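Side-chain contacts in major capsid protein (PDB 5J7O), which builds the capsid of Faustovirus, folding as a double jelly-roll whose copies associate as trimers: residues B[77-82]-B[88-93]; B[189-192]-B[197-200]; B[294-299]-B[393-398]; B[301-304]-B[309-312]; B[417-422]-B[443-448]. All coordinates share one frame; numbering follows the deposited sequence.

Overall arrangement
Contacts 1 to 4 belong to one jelly-roll, and contact 5 holds together strands of the other. Contact 3 is fully buried in the sheet of strands 99-109, 293-298 and 389-401 and is all ring and leucine; contact 4, also buried and apolar, gathers round strand 310-311 of that sheet. Contacts 1 and 2 lie at the two edge strands of the chain's opposing sheet, 88-92 and 196-202; both are partly buried and mix main-chain bonds with polar ends outside and aromatic rings within. F191 of contact 2 touches I93 of contact 1 and F303 of contact 4. Contact 5 differs in resting on a single charged pair; its strand 415-428 joins contact 2 where D199 bonds Y421 N.

Contact 1 of 5, residues B[77-82]-B[88-93]; sequences RPNTGN and TIQFSI
At the edge of a four-stranded jelly-roll sheet, the loop that follows strand 69-76 doubles back so that P78, N79 and T80 lie along I89 to S92 of strand 88-92, an edge strand of the sheet within this chain. The tie is one strong main-chain bond: N79 N gives its hydrogen to Q90 O at 2.8 Å. Either side of it, side chains take over. P78 packs flank to flank with I89 and F91. Its CB sits over one face of the F91 ring in a CH-pi contact, 4.3 Å from the centroid and displaced toward the rim, while the same CB meets I89 CG2 at 3.5 Å. P78 CD reaches F91 CE2, also at 3.5 Å. These apolar groups turn inward, where F91 continues onto I392 and L394 of strand 389-401. The outer side is polar. T80 OG1, held between its own backbone N and carbonyl carbon (chi1 45°), faces Q90 N and receives a weak hydrogen bond. N79 swings its amide the other way along the strand: ND2 donates to S92 OG at 3.1 Å, with the hydroxyl oxygen 26° out of the amide plane, and more weakly to Q90 OE1. The second half of that amide is fixed by water. One molecule donates to R77 O and to N79 OD1, the latter at 2.6 Å, and accepts from S92 N at 2.6 Å, so three bonds stitch the loop to the end of the strand.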
# COMPACT_ATOMS: atom_id res chain seq x y z
N ARG B 77 36.31 -3.81 -10.63
CA ARG B 77 36.77 -3.49 -9.29
C ARG B 77 37.39 -2.10 -9.24
O ARG B 77 37.80 -1.56 -10.28
CB ARG B 77 37.78 -4.54 -8.81
CG ARG B 77 37.20 -5.93 -8.70
CD ARG B 77 38.07 -6.82 -7.83
NE ARG B 77 37.47 -8.14 -7.65
CZ ARG B 77 36.51 -8.41 -6.77
NH1 ARG B 77 36.03 -7.45 -5.99
NH2 ARG B 77 36.02 -9.64 -6.67
N PRO B 78 37.47 -1.49 -8.07
CA PRO B 78 38.06 -0.15 -7.98
C PRO B 78 39.57 -0.19 -8.16
O PRO B 78 40.24 -1.20 -7.94
CB PRO B 78 37.70 0.31 -6.56
CG PRO B 78 37.52 -0.96 -5.80
CD PRO B 78 36.92 -1.93 -6.77
N ASN B 79 40.11 0.96 -8.59
CA ASN B 79 41.55 1.14 -8.73
C ASN B 79 42.24 1.43 -7.41
O ASN B 79 43.47 1.55 -7.38
CB ASN B 79 41.84 2.29 -9.70
CG ASN B 79 40.95 2.26 -10.93
OD1 ASN B 79 40.72 1.21 -11.52
ND2 ASN B 79 40.43 3.42 -11.31
N THR B 80 41.49 1.54 -6.31
CA THR B 80 41.99 2.05 -5.05
C THR B 80 42.10 0.97 -3.97
O THR B 80 42.05 1.27 -2.78
CB THR B 80 41.12 3.20 -4.56
OG1 THR B 80 39.74 2.84 -4.70
CG2 THR B 80 41.39 4.46 -5.37
N GLY B 81 42.26 -0.29 -4.38
CA GLY B 81 42.54 -1.34 -3.42
C GLY B 81 41.35 -1.70 -2.55
O GLY B 81 40.19 -1.52 -2.92
N ASN B 82 41.66 -2.21 -1.36
CA ASN B 82 40.62 -2.70 -0.46
C ASN B 82 39.74 -1.55 0.02
O ASN B 82 40.25 -0.55 0.53
CB ASN B 82 41.25 -3.42 0.74
CG ASN B 82 40.21 -3.97 1.70
OD1 ASN B 82 39.42 -4.84 1.35
ND2 ASN B 82 40.21 -3.46 2.93
N THR B 88 37.57 7.29 -0.32
CA THR B 88 37.20 7.52 -1.71
C THR B 88 37.49 6.27 -2.53
O THR B 88 38.61 5.75 -2.49
CB THR B 88 37.96 8.72 -2.29
OG1 THR B 88 37.50 9.93 -1.66
CG2 THR B 88 37.73 8.83 -3.79
N ILE B 89 36.48 5.80 -3.25
CA ILE B 89 36.58 4.62 -4.10
C ILE B 89 36.39 5.07 -5.54
O ILE B 89 35.46 5.81 -5.84
CB ILE B 89 35.54 3.56 -3.71
CG1 ILE B 89 35.74 3.12 -2.26
CG2 ILE B 89 35.60 2.36 -4.64
CD1 ILE B 89 34.69 2.16 -1.76
N GLN B 90 37.28 4.62 -6.43
CA GLN B 90 37.24 5.04 -7.82
C GLN B 90 37.28 3.84 -8.74
O GLN B 90 38.15 2.97 -8.61
CB GLN B 90 38.41 5.98 -8.15
CG GLN B 90 38.30 6.60 -9.54
CD GLN B 90 39.56 7.30 -9.97
OE1 GLN B 90 40.62 6.68 -10.11
NE2 GLN B 90 39.47 8.61 -10.18
N PHE B 91 36.34 3.79 -9.68
CA PHE B 91 36.30 2.78 -10.72
C PHE B 91 36.66 3.41 -12.06
O PHE B 91 36.26 4.54 -12.35
CB PHE B 91 34.91 2.14 -10.85
CG PHE B 91 34.39 1.54 -9.58
CD1 PHE B 91 33.70 2.31 -8.66
CD2 PHE B 91 34.56 0.19 -9.32
CE1 PHE B 91 33.21 1.75 -7.50
CE2 PHE B 91 34.08 -0.37 -8.16
CZ PHE B 91 33.40 0.41 -7.24
N SER B 92 37.42 2.68 -12.87
CA SER B 92 37.52 3.00 -14.28
C SER B 92 36.34 2.39 -15.02
O SER B 92 35.84 1.32 -14.65
CB SER B 92 38.84 2.49 -14.87
OG SER B 92 39.94 3.24 -14.39
N ILE B 93 35.89 3.07 -16.06
CA ILE B 93 34.84 2.53 -16.92
C ILE B 93 35.54 1.77 -18.04
O ILE B 93 36.07 2.39 -18.97
CB ILE B 93 33.92 3.63 -17.46
CG1 ILE B 93 33.33 4.43 -16.30
CG2 ILE B 93 32.81 3.03 -18.30
CD1 ILE B 93 32.47 5.60 -16.73
O HOH W 1 38.31 0.36 -12.09

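Contact 2 of 5, residues B[189-192]-B[197-200]; sequences VKFE and PLDE
F191 runs out along L198, flank against flank. Its CB passes D199 O at 3.8 Å; chi1 of 178° then sets CG opposite the backbone N and carries the ring along the neighbouring strand. The ring carbon CD2 comes to L198 CD2 at 4.1 Å, an oblique approach. The same CD2 edge is where F303 comes in, the two rings edge-to-face, while CE1 packs on I93. L198 closes in from its root as well, with its CB 3.3 Å from F191 O. That carbonyl oxygen lies at the centre of a classic beta bulge in the hairpin of strands 186-193 and 196-202, where F191 is opposed by two residues, L198 and D199. F191 O takes a hydrogen bond from L198 N at 2.8 Å and a weak one from D199 N, while F191 N donates to D199 O at 2.9 Å. The extra residue shifts the register, so that E192 pairs with P197 but K190 with E200. On the opposite face from F191 stand those charged residues. K190 runs next to E200, K190 CG 4.0 Å from E200 CB, yet their charged ends do not meet. The lysine chain is bent at chi3 (51°), and its NZ instead forms a salt bridge with E192 OE1 at 3.2 Å, whose hydrogen bond is weak; that oxygen also has a weak hydrogen bond with T323. D199, on the F191 face, meets strand 415-428, where OD1 accepts a hydrogen bond from Y421 N.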
# COMPACT_ATOMS: atom_id res chain seq x y z
N VAL B 189 28.93 11.03 -5.33
CA VAL B 189 29.08 10.12 -6.47
C VAL B 189 29.45 10.97 -7.68
O VAL B 189 28.70 11.88 -8.05
CB VAL B 189 27.80 9.31 -6.74
CG1 VAL B 189 28.00 8.40 -7.94
CG2 VAL B 189 27.41 8.50 -5.51
N LYS B 190 30.59 10.68 -8.30
CA LYS B 190 31.15 11.52 -9.35
C LYS B 190 31.30 10.75 -10.65
O LYS B 190 31.76 9.60 -10.66
CB LYS B 190 32.51 12.08 -8.92
CG LYS B 190 32.44 13.21 -7.91
CD LYS B 190 33.82 13.50 -7.32
CE LYS B 190 34.86 13.69 -8.42
NZ LYS B 190 36.23 13.86 -7.85
N PHE B 191 30.93 11.40 -11.75
CA PHE B 191 31.25 10.95 -13.10
C PHE B 191 32.29 11.92 -13.65
O PHE B 191 31.97 13.06 -13.98
CB PHE B 191 30.01 10.91 -13.99
CG PHE B 191 30.29 10.49 -15.41
CD1 PHE B 191 31.28 9.57 -15.69
CD2 PHE B 191 29.57 11.04 -16.46
CE1 PHE B 191 31.54 9.19 -16.99
CE2 PHE B 191 29.83 10.67 -17.76
CZ PHE B 191 30.82 9.74 -18.03
N GLU B 192 33.53 11.46 -13.75
CA GLU B 192 34.69 12.32 -13.96
C GLU B 192 35.28 12.08 -15.34
O GLU B 192 35.53 10.93 -15.73
CB GLU B 192 35.74 12.07 -12.88
CG GLU B 192 36.59 13.27 -12.52
CD GLU B 192 37.37 13.05 -11.24
OE1 GLU B 192 36.99 12.15 -10.46
OE2 GLU B 192 38.37 13.77 -11.02
N PRO B 197 34.78 17.14 -12.92
CA PRO B 197 33.49 16.51 -12.60
C PRO B 197 32.45 16.84 -13.67
O PRO B 197 32.03 17.99 -13.80
CB PRO B 197 33.11 17.12 -11.25
CG PRO B 197 34.41 17.55 -10.65
CD PRO B 197 35.26 17.99 -11.81
N LEU B 198 32.06 15.83 -14.45
CA LEU B 198 31.03 16.06 -15.46
C LEU B 198 29.65 16.10 -14.84
O LEU B 198 28.79 16.88 -15.27
CB LEU B 198 31.11 14.98 -16.54
CG LEU B 198 30.40 15.25 -17.87
CD1 LEU B 198 31.10 14.54 -19.01
CD2 LEU B 198 28.94 14.83 -17.81
N ASP B 199 29.41 15.29 -13.81
CA ASP B 199 28.17 15.33 -13.06
C ASP B 199 28.40 14.64 -11.72
O ASP B 199 29.20 13.71 -11.62
CB ASP B 199 27.01 14.67 -13.81
CG ASP B 199 25.67 14.92 -13.15
OD1 ASP B 199 25.52 15.97 -12.50
OD2 ASP B 199 24.77 14.07 -13.28
N GLU B 200 27.68 15.11 -10.70
CA GLU B 200 27.84 14.58 -9.36
C GLU B 200 26.60 14.88 -8.54
O GLU B 200 25.90 15.86 -8.79
CB GLU B 200 29.08 15.17 -8.68
CG GLU B 200 29.14 16.68 -8.74
CD GLU B 200 30.25 17.26 -7.89
OE1 GLU B 200 30.67 16.58 -6.92
OE2 GLU B 200 30.71 18.38 -8.18

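Contact 3 of 5, residues B[294-299]-B[393-398]; sequences NMFVPL and ELYINN
F296 and Y395 meet as a T-shaped pair: the phenylalanine turns its edge to the face of the tyrosine ring, with the planes at 70° and the centroids 5.2 Å apart. F296 CE2 is the leading atom. It stands over the tyrosine ring but displaced toward the phenol end, so it comes closest to Y395 CZ, at 3.7 Å, and to Y395 CE1, at 3.8 Å. The neighbouring F296 CZ lies 4.0 Å from Y395 OH. The CB of Y395 points toward 294-299, whereas that of F296 does not; F296 CG lies opposite its own carbonyl carbon (chi1 -86°), which brings the ring end near Y395. A second pair forms beyond this one, where L299 and L394 slant across each other and touch through one methyl each, CD1 to CD1 at 3.8 Å. L394 and Y395 follow one another in the strand, so the leucine pair and the ring pair fall on opposite faces. No hydrogen bond links the two segments. Their nearest alpha carbons, those of F296 and Y395, are 9.0 Å apart, because strand 99-109 runs between them and pairs with both. V104 and H106 of that strand lie on the ring side, H106 stacking on F296, while V105 touches L394. Beyond the rings, a neighbouring subunit, another copy of the protein, brings its Y540 against Y395 and its Q543 against F296. L299 packs instead on V189 of the opposing sheet. This is the two-faced sheet of a jelly-roll sandwich, with one side in the hydrophobic interior and the other, here, in the trimer interface.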
# COMPACT_ATOMS: atom_id res chain seq x y z
N ASN B 294 23.88 -6.85 1.70
CA ASN B 294 24.22 -6.79 0.29
C ASN B 294 23.31 -5.78 -0.39
O ASN B 294 22.09 -5.92 -0.35
CB ASN B 294 24.10 -8.16 -0.37
CG ASN B 294 25.20 -9.11 0.04
OD1 ASN B 294 26.24 -9.18 -0.61
ND2 ASN B 294 24.98 -9.84 1.13
N MET B 295 23.92 -4.78 -1.02
CA MET B 295 23.18 -3.73 -1.70
C MET B 295 23.68 -3.59 -3.13
O MET B 295 24.86 -3.80 -3.42
CB MET B 295 23.32 -2.38 -0.97
CG MET B 295 22.84 -2.41 0.48
SD MET B 295 23.07 -0.85 1.35
CE MET B 295 24.86 -0.71 1.35
N PHE B 296 22.75 -3.27 -4.03
CA PHE B 296 23.06 -2.89 -5.41
C PHE B 296 22.54 -1.47 -5.57
O PHE B 296 21.39 -1.26 -5.95
CB PHE B 296 22.43 -3.85 -6.42
CG PHE B 296 23.27 -5.07 -6.71
CD1 PHE B 296 23.28 -6.14 -5.84
CD2 PHE B 296 24.03 -5.14 -7.86
CE1 PHE B 296 24.04 -7.26 -6.11
CE2 PHE B 296 24.80 -6.26 -8.14
CZ PHE B 296 24.81 -7.32 -7.26
N VAL B 297 23.40 -0.49 -5.28
CA VAL B 297 23.00 0.91 -5.29
C VAL B 297 23.11 1.44 -6.71
O VAL B 297 24.21 1.51 -7.27
CB VAL B 297 23.87 1.74 -4.33
CG1 VAL B 297 23.40 3.19 -4.31
CG2 VAL B 297 23.83 1.15 -2.93
N PRO B 298 21.99 1.83 -7.33
CA PRO B 298 22.07 2.38 -8.69
C PRO B 298 22.67 3.78 -8.68
O PRO B 298 22.48 4.56 -7.75
CB PRO B 298 20.60 2.41 -9.14
CG PRO B 298 19.85 1.56 -8.14
CD PRO B 298 20.61 1.70 -6.86
N LEU B 299 23.39 4.08 -9.76
CA LEU B 299 23.99 5.40 -9.93
C LEU B 299 23.03 6.26 -10.74
O LEU B 299 22.78 5.98 -11.92
CB LEU B 299 25.36 5.29 -10.60
CG LEU B 299 26.37 4.41 -9.86
CD1 LEU B 299 27.77 4.58 -10.44
CD2 LEU B 299 26.36 4.71 -8.36
N GLU B 393 31.84 -3.44 -6.25
CA GLU B 393 32.07 -3.58 -7.68
C GLU B 393 31.05 -2.74 -8.43
O GLU B 393 29.89 -2.65 -8.03
CB GLU B 393 31.98 -5.04 -8.13
CG GLU B 393 33.20 -5.89 -7.81
CD GLU B 393 33.01 -7.34 -8.19
OE1 GLU B 393 32.05 -7.97 -7.69
OE2 GLU B 393 33.81 -7.86 -9.01
N LEU B 394 31.49 -2.12 -9.52
CA LEU B 394 30.63 -1.31 -10.37
C LEU B 394 30.15 -2.15 -11.54
O LEU B 394 30.96 -2.70 -12.30
CB LEU B 394 31.36 -0.07 -10.88
CG LEU B 394 30.61 0.73 -11.95
CD1 LEU B 394 29.28 1.25 -11.41
CD2 LEU B 394 31.47 1.88 -12.47
N TYR B 395 28.83 -2.25 -11.70
CA TYR B 395 28.21 -2.96 -12.81
C TYR B 395 27.81 -1.95 -13.88
O TYR B 395 27.12 -0.97 -13.58
CB TYR B 395 26.99 -3.75 -12.34
CG TYR B 395 27.30 -4.98 -11.51
CD1 TYR B 395 28.03 -4.88 -10.33
CD2 TYR B 395 26.85 -6.23 -11.90
CE1 TYR B 395 28.31 -5.99 -9.57
CE2 TYR B 395 27.13 -7.35 -11.14
CZ TYR B 395 27.86 -7.23 -9.98
OH TYR B 395 28.14 -8.34 -9.22
N ILE B 396 28.26 -2.18 -15.11
CA ILE B 396 28.03 -1.26 -16.21
C ILE B 396 27.36 -2.02 -17.35
O ILE B 396 27.88 -3.05 -17.81
CB ILE B 396 29.34 -0.61 -16.70
CG1 ILE B 396 30.11 -0.01 -15.53
CG2 ILE B 396 29.05 0.45 -17.76
CD1 ILE B 396 31.52 0.40 -15.88
N ASN B 397 26.22 -1.52 -17.81
CA ASN B 397 25.57 -2.07 -18.99
C ASN B 397 26.28 -1.56 -20.24
O ASN B 397 26.51 -0.35 -20.38
CB ASN B 397 24.09 -1.68 -19.02
CG ASN B 397 23.31 -2.45 -20.07
OD1 ASN B 397 23.81 -3.41 -20.65
ND2 ASN B 397 22.08 -2.02 -20.32
N ASN B 398 26.63 -2.47 -21.14
CA ASN B 398 27.36 -2.14 -22.35
C ASN B 398 26.51 -2.48 -23.57
O ASN B 398 26.06 -3.62 -23.71
CB ASN B 398 28.70 -2.89 -22.41
CG ASN B 398 29.74 -2.28 -21.50
OD1 ASN B 398 30.56 -1.47 -21.93
ND2 ASN B 398 29.71 -2.66 -20.23

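Contact 4 of 5, residues B[301-304]-B[309-312]; sequences FWFR and AIAS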
# COMPACT_ATOMS: atom_id res chain seq x y z
N PHE B 301 22.51 8.77 -12.63
CA PHE B 301 22.89 9.71 -13.67
C PHE B 301 21.90 9.67 -14.83
O PHE B 301 21.05 8.78 -14.93
CB PHE B 301 24.31 9.42 -14.17
CG PHE B 301 25.38 9.70 -13.16
CD1 PHE B 301 25.62 11.00 -12.72
CD2 PHE B 301 26.18 8.68 -12.67
CE1 PHE B 301 26.61 11.26 -11.80
CE2 PHE B 301 27.18 8.94 -11.75
CZ PHE B 301 27.39 10.23 -11.31
N TRP B 302 22.01 10.66 -15.72
CA TRP B 302 21.04 10.80 -16.80
C TRP B 302 21.18 9.66 -17.81
O TRP B 302 20.18 9.21 -18.38
CB TRP B 302 21.21 12.15 -17.50
CG TRP B 302 22.29 12.15 -18.53
CD1 TRP B 302 22.14 11.91 -19.86
CD2 TRP B 302 23.68 12.37 -18.31
NE1 TRP B 302 23.36 11.96 -20.49
CE2 TRP B 302 24.32 12.24 -19.56
CE3 TRP B 302 24.46 12.65 -17.18
CZ2 TRP B 302 25.70 12.40 -19.71
CZ3 TRP B 302 25.82 12.81 -17.34
CH2 TRP B 302 26.43 12.68 -18.59
N PHE B 303 22.39 9.14 -18.01
CA PHE B 303 22.64 8.19 -19.08
C PHE B 303 22.17 6.80 -18.69
O PHE B 303 22.59 5.80 -19.28
CB PHE B 303 24.13 8.17 -19.46
CG PHE B 303 25.06 7.96 -18.31
CD1 PHE B 303 25.32 6.69 -17.81
CD2 PHE B 303 25.69 9.04 -17.72
CE1 PHE B 303 26.19 6.51 -16.75
CE2 PHE B 303 26.57 8.87 -16.67
CZ PHE B 303 26.81 7.60 -16.18
N ARG B 304 21.30 6.71 -17.68
CA ARG B 304 20.63 5.46 -17.38
C ARG B 304 19.61 5.12 -18.46
O ARG B 304 19.38 3.94 -18.75
CB ARG B 304 19.97 5.54 -16.01
CG ARG B 304 18.94 4.47 -15.71
CD ARG B 304 18.66 4.42 -14.21
NE ARG B 304 19.91 4.23 -13.47
CZ ARG B 304 20.42 3.05 -13.16
NH1 ARG B 304 19.78 1.94 -13.52
NH2 ARG B 304 21.56 2.96 -12.50
N ALA B 309 22.46 6.50 -24.02
CA ALA B 309 23.74 5.84 -23.79
C ALA B 309 24.87 6.69 -24.36
O ALA B 309 24.72 7.37 -25.38
CB ALA B 309 23.75 4.45 -24.42
N ILE B 310 26.01 6.65 -23.68
CA ILE B 310 27.15 7.50 -24.02
C ILE B 310 28.06 6.75 -24.99
O ILE B 310 28.45 5.61 -24.73
CB ILE B 310 27.92 7.92 -22.76
CG1 ILE B 310 27.03 8.76 -21.85
CG2 ILE B 310 29.18 8.69 -23.14
CD1 ILE B 310 27.72 9.24 -20.60
N ALA B 311 28.39 7.39 -26.10
CA ALA B 311 29.30 6.79 -27.08
C ALA B 311 30.67 6.58 -26.46
O ALA B 311 31.28 7.53 -25.95
CB ALA B 311 29.40 7.68 -28.32
N SER B 312 31.15 5.34 -26.50
CA SER B 312 32.44 5.01 -25.91
C SER B 312 33.57 5.81 -26.55
O SER B 312 34.59 6.09 -25.89
CB SER B 312 32.72 3.51 -26.02
OG SER B 312 33.94 3.17 -25.39
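This is a purely apolar contact in the first jelly-roll, between a loop with a short 3-10 segment and the strand 310-311 that follows it: I310, at the start of that strand, pushes its terminal methyl against F303 and W302 of the loop. No hydrogen bond crosses between the segments. The methyl I310 CD1 does most of the touching. It lies 3.5 Å from F303 CD2 and 3.7 Å from F303 CG, approaching the ring obliquely at its CG-CD2 side, and I310 CG1 backs it up at 3.8 Å from F303 CB. The same CD1 comes to W302 CZ2 at 3.9 Å, the isoleucine crossing the tryptophan side chain at about a right angle. One methyl therefore fits into the corner where the two aromatic side chains meet. That corner is built within 301-304 itself: F303 CD2 sits 3.6 Å above the plane of the indole of W302, over its rim. W302 starts the 3-10 segment, and both rings leave the chain with CG wedged between backbone N and carbonyl carbon, at chi1 83° for W302 and 52° for F303. The isoleucine chain is extended past CG1 (chi2 -179°), which gives CD1 its reach. Around the cluster, strand 99-109 pairs with I310 through F100, and its M103 packs on F303; F191 of strand 186-193 leans on I310, while W302 reaches across to L198 of strand 196-202 and to I418 of strand 415-428, bridging toward the second jelly-roll.

Contact 5 of 5, residues B[417-422]-B[443-448]; sequences LIRVYR and PVEFIY
R419 holds both carboxylate oxygens of E445 through NE and NH2. R419 NE donates to E445 OE1 at 2.9 Å, and R419 NH2 donates to E445 OE2 at 2.6 Å in a nearly straight bond of 168°; together they make the salt bridge. Both oxygens lie close to the guanidinium plane, so the donors are well aimed. The acceptors are less so: the two planes are turned 44° apart, and each oxygen is approached from above the carboxylate plane. A bend in the arginine at chi2 (77°) brings its end round beside the glutamate, leaving R419 CG 3.4 Å from E445 OE1. The remaining nitrogen, R419 NH1, donates to the backbone oxygen of Y578, so every nitrogen of the guanidinium has a partner. The bridge joins strand 415-428 to 444-453 at the point where the latter changes direction. Strand 607-620 pairs with both, leaving the alpha carbons of R419 and E445 9.0 Å apart, and the two long side chains span that gap. E445 is buried, and the arginine's charge would probably favour its ionised form; the opposite charges probably offset each other at this partly buried site.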
# COMPACT_ATOMS: atom_id res chain seq x y z
N LEU B 417 21.59 15.99 -25.23
CA LEU B 417 21.19 16.69 -24.03
C LEU B 417 21.47 15.83 -22.81
O LEU B 417 21.31 14.61 -22.84
CB LEU B 417 19.70 17.05 -24.09
CG LEU B 417 19.37 18.50 -24.45
CD1 LEU B 417 20.17 18.92 -25.66
CD2 LEU B 417 17.89 18.64 -24.71
N ILE B 418 21.90 16.48 -21.73
CA ILE B 418 22.14 15.80 -20.46
C ILE B 418 21.48 16.60 -19.35
O ILE B 418 21.22 17.80 -19.49
CB ILE B 418 23.65 15.61 -20.16
CG1 ILE B 418 24.27 16.91 -19.65
CG2 ILE B 418 24.40 15.14 -21.40
CD1 ILE B 418 25.72 16.78 -19.24
N ARG B 419 21.18 15.91 -18.25
CA ARG B 419 20.66 16.54 -17.04
C ARG B 419 21.66 16.33 -15.92
O ARG B 419 22.14 15.21 -15.70
CB ARG B 419 19.30 15.96 -16.66
CG ARG B 419 18.10 16.78 -17.14
CD ARG B 419 17.82 16.56 -18.62
NE ARG B 419 16.52 17.09 -19.00
CZ ARG B 419 15.91 16.83 -20.15
NH1 ARG B 419 16.48 16.02 -21.04
NH2 ARG B 419 14.72 17.36 -20.41
N VAL B 420 21.98 17.41 -15.21
CA VAL B 420 23.01 17.39 -14.18
C VAL B 420 22.44 17.93 -12.88
O VAL B 420 21.56 18.80 -12.88
CB VAL B 420 24.25 18.20 -14.61
CG1 VAL B 420 25.07 17.42 -15.62
CG2 VAL B 420 23.83 19.54 -15.18
N TYR B 421 22.94 17.41 -11.77
CA TYR B 421 22.53 17.87 -10.45
C TYR B 421 23.29 19.14 -10.09
O TYR B 421 24.48 19.29 -10.41
CB TYR B 421 22.78 16.80 -9.40
CG TYR B 421 22.01 15.52 -9.62
CD1 TYR B 421 20.70 15.38 -9.16
CD2 TYR B 421 22.58 14.45 -10.29
CE1 TYR B 421 19.99 14.21 -9.36
CE2 TYR B 421 21.88 13.28 -10.50
CZ TYR B 421 20.59 13.17 -10.03
OH TYR B 421 19.88 12.00 -10.23
N ARG B 422 22.61 20.06 -9.41
CA ARG B 422 23.21 21.30 -8.94
C ARG B 422 22.62 21.61 -7.57
O ARG B 422 21.47 22.04 -7.46
CB ARG B 422 22.96 22.44 -9.93
CG ARG B 422 24.10 22.64 -10.91
CD ARG B 422 25.34 23.12 -10.17
NE ARG B 422 26.53 23.19 -11.02
CZ ARG B 422 27.61 23.91 -10.72
NH1 ARG B 422 27.64 24.63 -9.61
NH2 ARG B 422 28.65 23.93 -11.54
N PRO B 443 20.08 26.35 -17.61
CA PRO B 443 18.61 26.25 -17.56
C PRO B 443 18.16 25.19 -16.57
O PRO B 443 18.70 24.08 -16.54
CB PRO B 443 18.23 25.89 -18.99
CG PRO B 443 19.31 26.44 -19.81
CD PRO B 443 20.56 26.27 -19.00
N VAL B 444 17.17 25.54 -15.76
CA VAL B 444 16.69 24.68 -14.68
C VAL B 444 15.31 24.15 -15.06
O VAL B 444 14.41 24.93 -15.38
CB VAL B 444 16.64 25.43 -13.34
CG1 VAL B 444 16.09 24.52 -12.25
CG2 VAL B 444 18.02 25.95 -12.97
N GLU B 445 15.16 22.83 -15.01
CA GLU B 445 13.85 22.21 -15.21
C GLU B 445 13.01 22.29 -13.95
O GLU B 445 11.85 22.71 -13.99
CB GLU B 445 14.01 20.75 -15.65
CG GLU B 445 14.47 20.56 -17.08
CD GLU B 445 14.46 19.10 -17.49
OE1 GLU B 445 15.10 18.28 -16.79
OE2 GLU B 445 13.80 18.77 -18.49
N PHE B 446 13.57 21.86 -12.82
CA PHE B 446 12.87 21.90 -11.54
C PHE B 446 13.90 21.84 -10.42
O PHE B 446 15.09 21.64 -10.65
CB PHE B 446 11.85 20.77 -11.43
CG PHE B 446 12.33 19.45 -11.96
CD1 PHE B 446 12.06 19.07 -13.27
CD2 PHE B 446 13.05 18.58 -11.15
CE1 PHE B 446 12.51 17.86 -13.76
CE2 PHE B 446 13.50 17.37 -11.64
CZ PHE B 446 13.22 17.01 -12.95
N ILE B 447 13.41 22.02 -9.19
CA ILE B 447 14.26 22.11 -8.01
C ILE B 447 13.61 21.34 -6.87
O ILE B 447 12.45 21.59 -6.53
CB ILE B 447 14.51 23.57 -7.58
CG1 ILE B 447 15.18 24.36 -8.71
CG2 ILE B 447 15.35 23.63 -6.32
CD1 ILE B 447 15.38 25.83 -8.39
N TYR B 448 14.35 20.40 -6.28
CA TYR B 448 13.93 19.77 -5.03
C TYR B 448 14.31 20.67 -3.86
O TYR B 448 15.44 21.17 -3.80
CB TYR B 448 14.58 18.40 -4.87
CG TYR B 448 14.44 17.46 -6.05
CD1 TYR B 448 15.49 17.25 -6.92
CD2 TYR B 448 13.25 16.77 -6.28
CE1 TYR B 448 15.38 16.39 -8.00
CE2 TYR B 448 13.12 15.91 -7.36
CZ TYR B 448 14.19 15.72 -8.21
OH TYR B 448 14.07 14.87 -9.28